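Local coordinates for protein oxaloacetate acetyl hydrolase (Cryphonectria parasitica, PDB 3LYE) that acts as an enzyme of the phosphoenolpyruvate phosphomutase family, a TIM-barrel protein with four chains in its assembly, at residues P102-V105 and A106-V109; Y145-R148 and I149-A152. All coordinates share one frame; numbering follows the deposited sequence.

Interaction 1. Residues P102-V105 and A106-V109; sequences PIMV and ARTV
T108 meets M104 through both its backbone N and its hydroxyl, and the two approach the same carbonyl. The amide bond is well formed, T108 N to M104 O being 2.9 Å with an N-H...O angle of 158°. OG1 stands anti to its own carbonyl carbon (chi1 -63°), which brings it back over the preceding turn to 2.9 Å from M104 O. The hydroxyl is hydrogen-bonded to G98 O, in the loop that leads into the helix; M104 O is a second acceptor within reach, and the one proton cannot be assigned to either carbonyl.

The same i to i+4 pattern continues around the turn: A106 N to P102 O is 2.9 Å and nearly straight at 171°, and V109 N to V105 O is 3.0 Å. These bonds place 102-109 in the opening turns of helix 102-114, the helix of the beta-alpha-beta unit between strands 91-94 and 119-122. P102 heads the helix, where the missing N-H of proline costs no intrahelical bond.

The tightly packed side is marked by V109 against A152 and M95, and by A106 against T155 and V294 of a second subunit. Within the turn, V109 CG2 approaches V105 O to 3.4 Å. P102, though partly exposed, is covered by helix 142-158 and the second subunit. The looser part is at I103, whose side chain points away from 106-109. M104, buried beside L71 and Y99, runs alongside R107, with M104 SD 3.9 Å from R107 CD. I68 of a third subunit packs on I103 and R107.

Backbone bonds thus occupy the carbonyls of P102 to V105, the side chains add one thioether-to-methylene touch, and the buried T108 hydroxyl, bonded to G98 O, links the helix start to the preceding loop.

Interaction 2. Residues Y145-R148 and I149-A152; sequences YLVR and IRAA
I149 folds back over the ring of Y145, one turn earlier in the helix, and its atoms can be followed outward in order. CB lies 3.8 Å from L146 O. CG1, turned to lie beside the backbone N (chi1 -60°), is 3.6 Å from Y145 O and passes over one ring face in a CH-pi contact: it is 4.0 Å from the centroid, 17° off the ring normal and displaced toward the rim. CD1 then reaches the phenol end, 3.8 Å from both Y145 CE1 and OH.

Helix 142-158, which carries this pair, is an outer helix of the TIM-barrel fold and runs between strands 119-122 and 164-169. The side chains of Y145 and I149 both pack on A167 of the latter strand.

Regular i to i+4 bonds underlie the contact, for instance R150 N to L146 O at 2.8 Å. That carbonyl also lies beneath the R150 guanidinium, centred under one face and 3.8 Å from the plane. The R150 side chain bends at chi3 (-67°), turning the guanidinium back along the helix until NH2 is 3.6 Å from L146 CB. The polar end finds its partners outside the turn: NH2 forms a salt bridge with E190, and NH1 donates to A298 O of a second subunit.

Overall arrangement
From the N terminus, the chain passes strand 91-94 and enters helix 102-114, whose opening turns hold interaction 1. It returns through strand 119-122 and reaches interaction 2 in helix 142-158. Each contact stays within one helix and closes no long loop; the two follow in series, neither nesting nor crossing. Their centres are 9 Å apart, and the two helices pack directly: V105 CG1 lies 3.5 Å from R148 O, V109 CG2 3.7 Å from A152 CB, and P102 CG 3.8 Å from V147 CG1. Successive outer helices of the barrel are thereby tied together. Both contacts also touch residues near the C-terminal end of the second subunit.

Interaction 1. Residues P102-V105 and A106-V109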
loop_
_atom_site.group_PDB
_atom_site.type_symbol
_atom_site.label_atom_id
_atom_site.label_comp_id
_atom_site.label_asym_id
_atom_site.label_seq_id
_atom_site.Cartn_x
_atom_site.Cartn_y
_atom_site.Cartn_z
ATOM N N PRO A 102 19.734 -6.358 -10.893
ATOM C CA PRO A 102 19.107 -7.640 -11.229
ATOM C C PRO A 102 18.214 -8.224 -10.159
ATOM O O PRO A 102 17.235 -8.865 -10.498
ATOM C CB PRO A 102 20.291 -8.547 -11.551
ATOM C CG PRO A 102 21.485 -7.790 -11.306
ATOM C CD PRO A 102 21.212 -6.394 -11.021
ATOM N N ILE A 103 18.549 -8.022 -8.899
ATOM C CA ILE A 103 17.685 -8.540 -7.846
ATOM C C ILE A 103 16.284 -7.925 -7.958
ATOM O O ILE A 103 15.287 -8.606 -7.790
ATOM C CB ILE A 103 18.297 -8.295 -6.488
ATOM C CG1 ILE A 103 19.540 -9.182 -6.318
ATOM C CG2 ILE A 103 17.287 -8.517 -5.380
ATOM C CD1 ILE A 103 20.394 -8.784 -5.149
ATOM N N MET A 104 16.259 -6.632 -8.261
ATOM C CA MET A 104 14.996 -5.910 -8.417
ATOM C C MET A 104 14.305 -6.229 -9.738
ATOM O O MET A 104 13.086 -6.295 -9.788
ATOM C CB MET A 104 15.202 -4.417 -8.223
ATOM C CG MET A 104 15.286 -3.992 -6.770
ATOM S SD MET A 104 13.844 -4.405 -5.779
ATOM C CE MET A 104 12.554 -3.609 -6.714
ATOM N N VAL A 105 15.076 -6.434 -10.804
ATOM C CA VAL A 105 14.487 -6.801 -12.084
ATOM C C VAL A 105 13.725 -8.109 -11.889
ATOM O O VAL A 105 12.604 -8.283 -12.322
ATOM C CB VAL A 105 15.534 -6.941 -13.168
ATOM C CG1 VAL A 105 14.913 -7.499 -14.427
ATOM C CG2 VAL A 105 16.229 -5.604 -13.430
ATOM N N ALA A 106 14.403 -9.078 -11.275
ATOM C CA ALA A 106 13.803 -10.375 -11.001
ATOM C C ALA A 106 12.572 -10.252 -10.112
ATOM O O ALA A 106 11.543 -10.866 -10.380
ATOM C CB ALA A 106 14.824 -11.295 -10.354
ATOM N N ARG A 107 12.670 -9.453 -9.056
ATOM C CA ARG A 107 11.538 -9.248 -8.151
ATOM C C ARG A 107 10.343 -8.682 -8.916
ATOM O O ARG A 107 9.237 -9.099 -8.720
ATOM C CB ARG A 107 11.957 -8.296 -7.035
ATOM C CG ARG A 107 10.862 -8.092 -6.005
ATOM C CD ARG A 107 11.428 -7.324 -4.817
ATOM N NE ARG A 107 10.418 -7.028 -3.799
ATOM C CZ ARG A 107 9.998 -7.911 -2.896
ATOM N NH1 ARG A 107 10.515 -9.123 -2.844
ATOM N NH2 ARG A 107 9.033 -7.571 -2.047
ATOM N N THR A 108 10.606 -7.725 -9.797
ATOM C CA THR A 108 9.562 -7.099 -10.586
ATOM C C THR A 108 8.871 -8.127 -11.479
ATOM O O THR A 108 7.650 -8.203 -11.520
ATOM C CB THR A 108 10.150 -5.943 -11.430
ATOM O OG1 THR A 108 10.679 -4.919 -10.562
ATOM C CG2 THR A 108 9.080 -5.329 -12.313
ATOM N N VAL A 109 9.659 -8.925 -12.207
ATOM C CA VAL A 109 9.078 -9.914 -13.073
ATOM C C VAL A 109 8.270 -10.917 -12.246
ATOM O O VAL A 109 7.173 -11.282 -12.644
ATOM C CB VAL A 109 10.173 -10.596 -13.958
ATOM C CG1 VAL A 109 9.552 -11.768 -14.736
ATOM C CG2 VAL A 109 10.780 -9.572 -14.901
#

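Interaction 2. Residues Y145-R148 and I149-A152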
loop_
_atom_site.group_PDB
_atom_site.type_symbol
_atom_site.label_atom_id
_atom_site.label_comp_id
_atom_site.label_asym_id
_atom_site.label_seq_id
_atom_site.Cartn_x
_atom_site.Cartn_y
_atom_site.Cartn_z
ATOM N N TYR A 145 22.621 -3.641 -20.075
ATOM C CA TYR A 145 21.250 -3.886 -20.468
ATOM C C TYR A 145 20.949 -5.385 -20.483
ATOM O O TYR A 145 19.905 -5.823 -20.019
ATOM C CB TYR A 145 21.004 -3.319 -21.840
ATOM C CG TYR A 145 19.698 -3.644 -22.477
ATOM C CD1 TYR A 145 18.499 -3.379 -21.821
ATOM C CD2 TYR A 145 19.639 -4.130 -23.775
ATOM C CE1 TYR A 145 17.292 -3.619 -22.440
ATOM C CE2 TYR A 145 18.436 -4.344 -24.399
ATOM C CZ TYR A 145 17.269 -4.093 -23.733
ATOM O OH TYR A 145 16.095 -4.310 -24.391
ATOM N N LEU A 146 21.881 -6.177 -20.992
ATOM C CA LEU A 146 21.702 -7.621 -21.061
ATOM C C LEU A 146 21.622 -8.238 -19.673
ATOM O O LEU A 146 20.977 -9.272 -19.526
ATOM C CB LEU A 146 22.719 -8.283 -21.957
ATOM C CG LEU A 146 22.653 -7.813 -23.396
ATOM C CD1 LEU A 146 23.824 -8.390 -24.184
ATOM C CD2 LEU A 146 21.340 -8.176 -24.025
ATOM N N VAL A 147 22.249 -7.622 -18.674
ATOM C CA VAL A 147 22.154 -8.100 -17.292
ATOM C C VAL A 147 20.648 -8.018 -16.913
ATOM O O VAL A 147 20.102 -8.924 -16.284
ATOM C CB VAL A 147 23.006 -7.250 -16.322
ATOM C CG1 VAL A 147 22.633 -7.553 -14.891
ATOM C CG2 VAL A 147 24.463 -7.538 -16.535
ATOM N N ARG A 148 19.991 -6.914 -17.270
ATOM C CA ARG A 148 18.567 -6.759 -16.966
ATOM C C ARG A 148 17.743 -7.811 -17.704
ATOM O O ARG A 148 16.896 -8.502 -17.103
ATOM C CB ARG A 148 18.083 -5.303 -17.286
ATOM C CG ARG A 148 19.054 -4.276 -16.592
ATOM C CD ARG A 148 18.708 -2.946 -15.952
ATOM N NE ARG A 148 18.526 -1.985 -16.948
ATOM C CZ ARG A 148 18.631 -0.635 -16.965
ATOM N NH1 ARG A 148 19.284 0.189 -16.102
ATOM N NH2 ARG A 148 18.159 -0.129 -18.071
ATOM N N ILE A 149 17.996 -7.986 -18.996
ATOM C CA ILE A 149 17.229 -8.947 -19.758
ATOM C C ILE A 149 17.432 -10.362 -19.191
ATOM O O ILE A 149 16.477 -11.109 -19.006
ATOM C CB ILE A 149 17.586 -8.899 -21.249
ATOM C CG1 ILE A 149 17.297 -7.513 -21.856
ATOM C CG2 ILE A 149 16.834 -9.961 -22.002
ATOM C CD1 ILE A 149 15.854 -7.114 -21.819
ATOM N N ARG A 150 18.673 -10.713 -18.905
ATOM C CA ARG A 150 19.008 -12.023 -18.372
ATOM C C ARG A 150 18.279 -12.312 -17.082
ATOM O O ARG A 150 17.765 -13.409 -16.881
ATOM C CB ARG A 150 20.541 -12.069 -18.124
ATOM C CG ARG A 150 21.224 -13.363 -18.031
ATOM C CD ARG A 150 22.758 -13.191 -18.094
ATOM N NE ARG A 150 23.229 -12.718 -19.394
ATOM C CZ ARG A 150 23.977 -11.637 -19.603
ATOM N NH1 ARG A 150 24.383 -10.868 -18.615
ATOM N NH2 ARG A 150 24.328 -11.321 -20.834
ATOM N N ALA A 151 18.274 -11.337 -16.184
ATOM C CA ALA A 151 17.588 -11.511 -14.911
ATOM C C ALA A 151 16.092 -11.766 -15.110
ATOM O O ALA A 151 15.491 -12.617 -14.468
ATOM C CB ALA A 151 17.830 -10.313 -14.001
ATOM N N ALA A 152 15.488 -10.999 -16.004
ATOM C CA ALA A 152 14.083 -11.122 -16.304
ATOM C C ALA A 152 13.725 -12.475 -16.913
ATOM O O ALA A 152 12.775 -13.130 -16.463
ATOM C CB ALA A 152 13.642 -9.980 -17.196
#